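Local coordinates for protein gamma-glutamyltranspeptidase (Streptomyces lincolnensis, PDB 6J3A) that probably acts as a gamma-glutamyltranspeptidase-like enzyme of the Ntn-hydrolase clan, at residues A[32-45]-A[112-125]. Numbering follows the deposited sequence.
Sequences DGGNAYDAAVAGAF and FDAWMLLLRDHGTK
The indole of W115 overlaps the methyl of A44, whose CB lies 3.7 Å from the centroid of the W115 six-membered ring and 28° off its normal, a CH-pi contact over one face. W115 is a knob in a hole formed by A40, V41, A44 and F45. F45 turns its edge to the face of the W115 five-membered ring in an offset edge-to-face pair, planes at 61°, while F45 CZ reaches F112 CD1 at 3.8 Å and also touches the methyl of M116. Helices 36-45 and 112-122 run nearly antiparallel (156°), their axes 9.1 Å apart at closest approach, in the helical layer beside the strands of the Ntn-hydrolase fold: W115 also touches V61 and I63 of strand 61-66, and V41 and F45 rest on helix 127-140. N35 and D38 form a capping box: N35 OD1 accepts from D38 N and Y37 N, arriving from opposite faces of its plane, and D38 OD2 accepts from N35 N on its anti lone pair. The same carboxylate grips 112-125. D38 OD1 takes T124 N on its syn lone pair and K125 N from above the carboxylate plane, both at 2.9 Å; T124 OG1 donates to D38 OD2 at 2.7 Å, on its syn side but out of that plane. N35 ND2 donates to H122 O at 2.8 Å, and the H122 imidazole turns its edge to the face of the Y37 ring, an edge-to-face pair. The K125 chain, bent at chi3 and chi4, lets NZ donate to D32 O at 2.9 Å from above the carbonyl plane and form a longer salt bridge with D32 OD2.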
# COMPACT_ATOMS: atom_id res chain seq x y z
N ASP A 32 12.42 6.96 12.67
CA ASP A 32 13.67 7.47 13.21
C ASP A 32 13.43 8.56 14.30
O ASP A 32 14.36 9.27 14.70
CB ASP A 32 14.49 8.01 12.03
CG ASP A 32 16.00 7.93 12.25
OD1 ASP A 32 16.50 6.87 12.69
OD2 ASP A 32 16.68 8.93 11.94
N GLY A 33 12.19 8.68 14.77
CA GLY A 33 11.85 9.55 15.90
C GLY A 33 11.46 10.97 15.51
O GLY A 33 11.26 11.81 16.38
N GLY A 34 11.33 11.24 14.22
CA GLY A 34 10.93 12.57 13.77
C GLY A 34 9.43 12.74 13.86
O GLY A 34 8.72 11.79 14.19
N ASN A 35 8.96 13.95 13.58
CA ASN A 35 7.53 14.28 13.67
C ASN A 35 6.93 14.44 12.28
O ASN A 35 7.64 14.25 11.29
CB ASN A 35 7.31 15.51 14.58
CG ASN A 35 7.86 16.80 14.01
OD1 ASN A 35 7.90 17.01 12.80
ND2 ASN A 35 8.28 17.69 14.90
N ALA A 36 5.65 14.78 12.20
CA ALA A 36 4.94 14.88 10.91
C ALA A 36 5.56 15.90 9.97
O ALA A 36 5.48 15.77 8.75
CB ALA A 36 3.46 15.20 11.14
N TYR A 37 6.17 16.93 10.56
CA TYR A 37 6.75 18.03 9.81
C TYR A 37 8.11 17.63 9.26
O TYR A 37 8.34 17.80 8.06
CB TYR A 37 6.75 19.31 10.67
CG TYR A 37 5.38 19.53 11.26
CD1 TYR A 37 4.26 19.67 10.44
CD2 TYR A 37 5.17 19.46 12.64
CE1 TYR A 37 2.98 19.81 10.98
CE2 TYR A 37 3.90 19.60 13.18
CZ TYR A 37 2.81 19.77 12.34
OH TYR A 37 1.55 19.90 12.88
N ASP A 38 8.98 17.08 10.11
CA ASP A 38 10.22 16.44 9.63
C ASP A 38 9.90 15.52 8.45
O ASP A 38 10.56 15.55 7.41
CB ASP A 38 10.84 15.58 10.71
CG ASP A 38 11.31 16.38 11.90
OD1 ASP A 38 12.08 17.33 11.71
OD2 ASP A 38 10.93 16.03 13.04
N ALA A 39 8.88 14.69 8.65
CA ALA A 39 8.51 13.68 7.67
C ALA A 39 8.13 14.31 6.34
O ALA A 39 8.62 13.91 5.29
CB ALA A 39 7.35 12.85 8.19
N ALA A 40 7.26 15.31 6.41
CA ALA A 40 6.74 15.95 5.21
C ALA A 40 7.82 16.67 4.41
O ALA A 40 7.79 16.67 3.17
CB ALA A 40 5.63 16.91 5.58
N VAL A 41 8.78 17.29 5.11
CA VAL A 41 9.92 17.91 4.47
C VAL A 41 10.69 16.86 3.66
O VAL A 41 10.90 17.03 2.46
CB VAL A 41 10.85 18.62 5.47
CG1 VAL A 41 12.13 19.11 4.79
CG2 VAL A 41 10.15 19.82 6.09
N ALA A 42 11.06 15.76 4.31
CA ALA A 42 11.76 14.66 3.63
C ALA A 42 11.02 14.16 2.40
O ALA A 42 11.60 14.07 1.31
CB ALA A 42 11.97 13.51 4.58
N GLY A 43 9.75 13.85 2.59
CA GLY A 43 8.89 13.39 1.49
C GLY A 43 8.82 14.37 0.33
O GLY A 43 8.80 13.96 -0.82
N ALA A 44 8.81 15.66 0.64
CA ALA A 44 8.67 16.71 -0.37
C ALA A 44 9.85 16.78 -1.31
O ALA A 44 9.69 16.96 -2.51
CB ALA A 44 8.47 18.06 0.29
N PHE A 45 11.05 16.64 -0.74
CA PHE A 45 12.27 16.63 -1.53
C PHE A 45 12.43 15.31 -2.30
O PHE A 45 13.02 15.29 -3.37
CB PHE A 45 13.49 16.94 -0.65
CG PHE A 45 13.62 18.40 -0.31
CD1 PHE A 45 12.83 18.97 0.67
CD2 PHE A 45 14.52 19.22 -1.00
CE1 PHE A 45 12.93 20.32 0.98
CE2 PHE A 45 14.64 20.57 -0.69
CZ PHE A 45 13.84 21.13 0.30
N PHE A 112 10.94 26.13 -1.48
CA PHE A 112 12.11 25.86 -0.67
C PHE A 112 12.06 26.56 0.68
O PHE A 112 12.21 25.91 1.72
CB PHE A 112 13.41 26.25 -1.37
CG PHE A 112 14.62 25.90 -0.56
CD1 PHE A 112 15.13 24.62 -0.57
CD2 PHE A 112 15.22 26.85 0.25
CE1 PHE A 112 16.24 24.29 0.20
CE2 PHE A 112 16.33 26.53 1.02
CZ PHE A 112 16.84 25.25 1.00
N ASP A 113 11.85 27.87 0.66
CA ASP A 113 11.81 28.64 1.91
C ASP A 113 10.70 28.16 2.84
O ASP A 113 10.89 28.11 4.06
CB ASP A 113 11.65 30.14 1.64
CG ASP A 113 12.03 30.98 2.85
OD1 ASP A 113 13.24 31.03 3.19
OD2 ASP A 113 11.13 31.58 3.48
N ALA A 114 9.56 27.79 2.26
CA ALA A 114 8.44 27.23 3.00
C ALA A 114 8.81 25.96 3.77
O ALA A 114 8.50 25.85 4.95
CB ALA A 114 7.27 26.96 2.07
N TRP A 115 9.46 25.02 3.10
CA TRP A 115 9.89 23.78 3.76
C TRP A 115 10.97 24.04 4.81
O TRP A 115 11.05 23.32 5.82
CB TRP A 115 10.40 22.75 2.73
CG TRP A 115 9.35 22.22 1.81
CD1 TRP A 115 9.32 22.30 0.44
CD2 TRP A 115 8.16 21.51 2.19
NE1 TRP A 115 8.19 21.68 -0.05
CE2 TRP A 115 7.46 21.19 1.00
CE3 TRP A 115 7.62 21.10 3.42
CZ2 TRP A 115 6.26 20.49 1.00
CZ3 TRP A 115 6.43 20.40 3.42
CH2 TRP A 115 5.76 20.11 2.22
N MET A 116 11.79 25.05 4.58
CA MET A 116 12.82 25.44 5.53
C MET A 116 12.17 26.04 6.76
O MET A 116 12.60 25.76 7.87
CB MET A 116 13.79 26.47 4.93
CG MET A 116 14.80 25.92 3.93
SD MET A 116 15.61 24.38 4.41
CE MET A 116 14.54 23.21 3.56
N LEU A 117 11.14 26.86 6.56
CA LEU A 117 10.40 27.44 7.68
C LEU A 117 9.74 26.36 8.51
O LEU A 117 9.83 26.38 9.74
CB LEU A 117 9.33 28.44 7.21
CG LEU A 117 9.60 29.94 7.40
CD1 LEU A 117 8.32 30.70 7.10
CD2 LEU A 117 10.09 30.33 8.78
N LEU A 118 9.07 25.44 7.83
CA LEU A 118 8.43 24.31 8.50
C LEU A 118 9.42 23.54 9.36
O LEU A 118 9.19 23.33 10.55
CB LEU A 118 7.77 23.39 7.48
CG LEU A 118 6.78 22.37 8.08
CD1 LEU A 118 5.53 23.03 8.66
CD2 LEU A 118 6.38 21.36 7.03
N LEU A 119 10.52 23.13 8.75
CA LEU A 119 11.57 22.43 9.47
C LEU A 119 12.08 23.23 10.67
O LEU A 119 12.25 22.68 11.75
CB LEU A 119 12.73 22.08 8.52
CG LEU A 119 13.72 21.00 8.95
CD1 LEU A 119 13.04 19.67 9.24
CD2 LEU A 119 14.79 20.79 7.89
N ARG A 120 12.29 24.52 10.50
CA ARG A 120 12.87 25.35 11.54
C ARG A 120 11.94 25.55 12.73
O ARG A 120 12.38 25.47 13.88
CB ARG A 120 13.26 26.71 10.97
CG ARG A 120 14.08 27.58 11.92
CD ARG A 120 14.08 29.03 11.51
NE ARG A 120 12.74 29.61 11.51
CZ ARG A 120 12.44 30.90 11.38
NH1 ARG A 120 13.40 31.81 11.23
NH2 ARG A 120 11.17 31.28 11.40
N ASP A 121 10.67 25.83 12.44
CA ASP A 121 9.68 26.15 13.48
C ASP A 121 9.03 24.92 14.11
O ASP A 121 8.86 24.87 15.33
CB ASP A 121 8.59 27.08 12.91
CG ASP A 121 9.11 28.49 12.61
OD1 ASP A 121 10.28 28.80 12.92
OD2 ASP A 121 8.35 29.30 12.06
N HIS A 122 8.66 23.93 13.29
CA HIS A 122 7.88 22.77 13.76
C HIS A 122 8.55 21.40 13.69
O HIS A 122 8.01 20.42 14.20
CB HIS A 122 6.56 22.74 12.99
CG HIS A 122 5.77 23.99 13.12
ND1 HIS A 122 4.89 24.20 14.16
CD2 HIS A 122 5.76 25.12 12.38
CE1 HIS A 122 4.35 25.40 14.04
NE2 HIS A 122 4.86 25.98 12.96
N GLY A 123 9.74 21.33 13.09
CA GLY A 123 10.49 20.10 13.02
C GLY A 123 11.48 19.95 14.17
O GLY A 123 11.69 20.88 14.95
N THR A 124 12.09 18.77 14.23
CA THR A 124 13.08 18.39 15.24
C THR A 124 14.42 17.88 14.69
O THR A 124 15.40 17.79 15.44
CB THR A 124 12.51 17.29 16.15
OG1 THR A 124 12.26 16.10 15.38
CG2 THR A 124 11.22 17.76 16.80
N LYS A 125 14.45 17.55 13.39
CA LYS A 125 15.63 16.96 12.75
C LYS A 125 16.44 17.98 11.94
O LYS A 125 15.88 18.99 11.48
CB LYS A 125 15.20 15.81 11.84
CG LYS A 125 14.56 14.66 12.60
CD LYS A 125 14.53 13.36 11.80
CE LYS A 125 15.62 12.40 12.24
NZ LYS A 125 15.31 11.79 13.57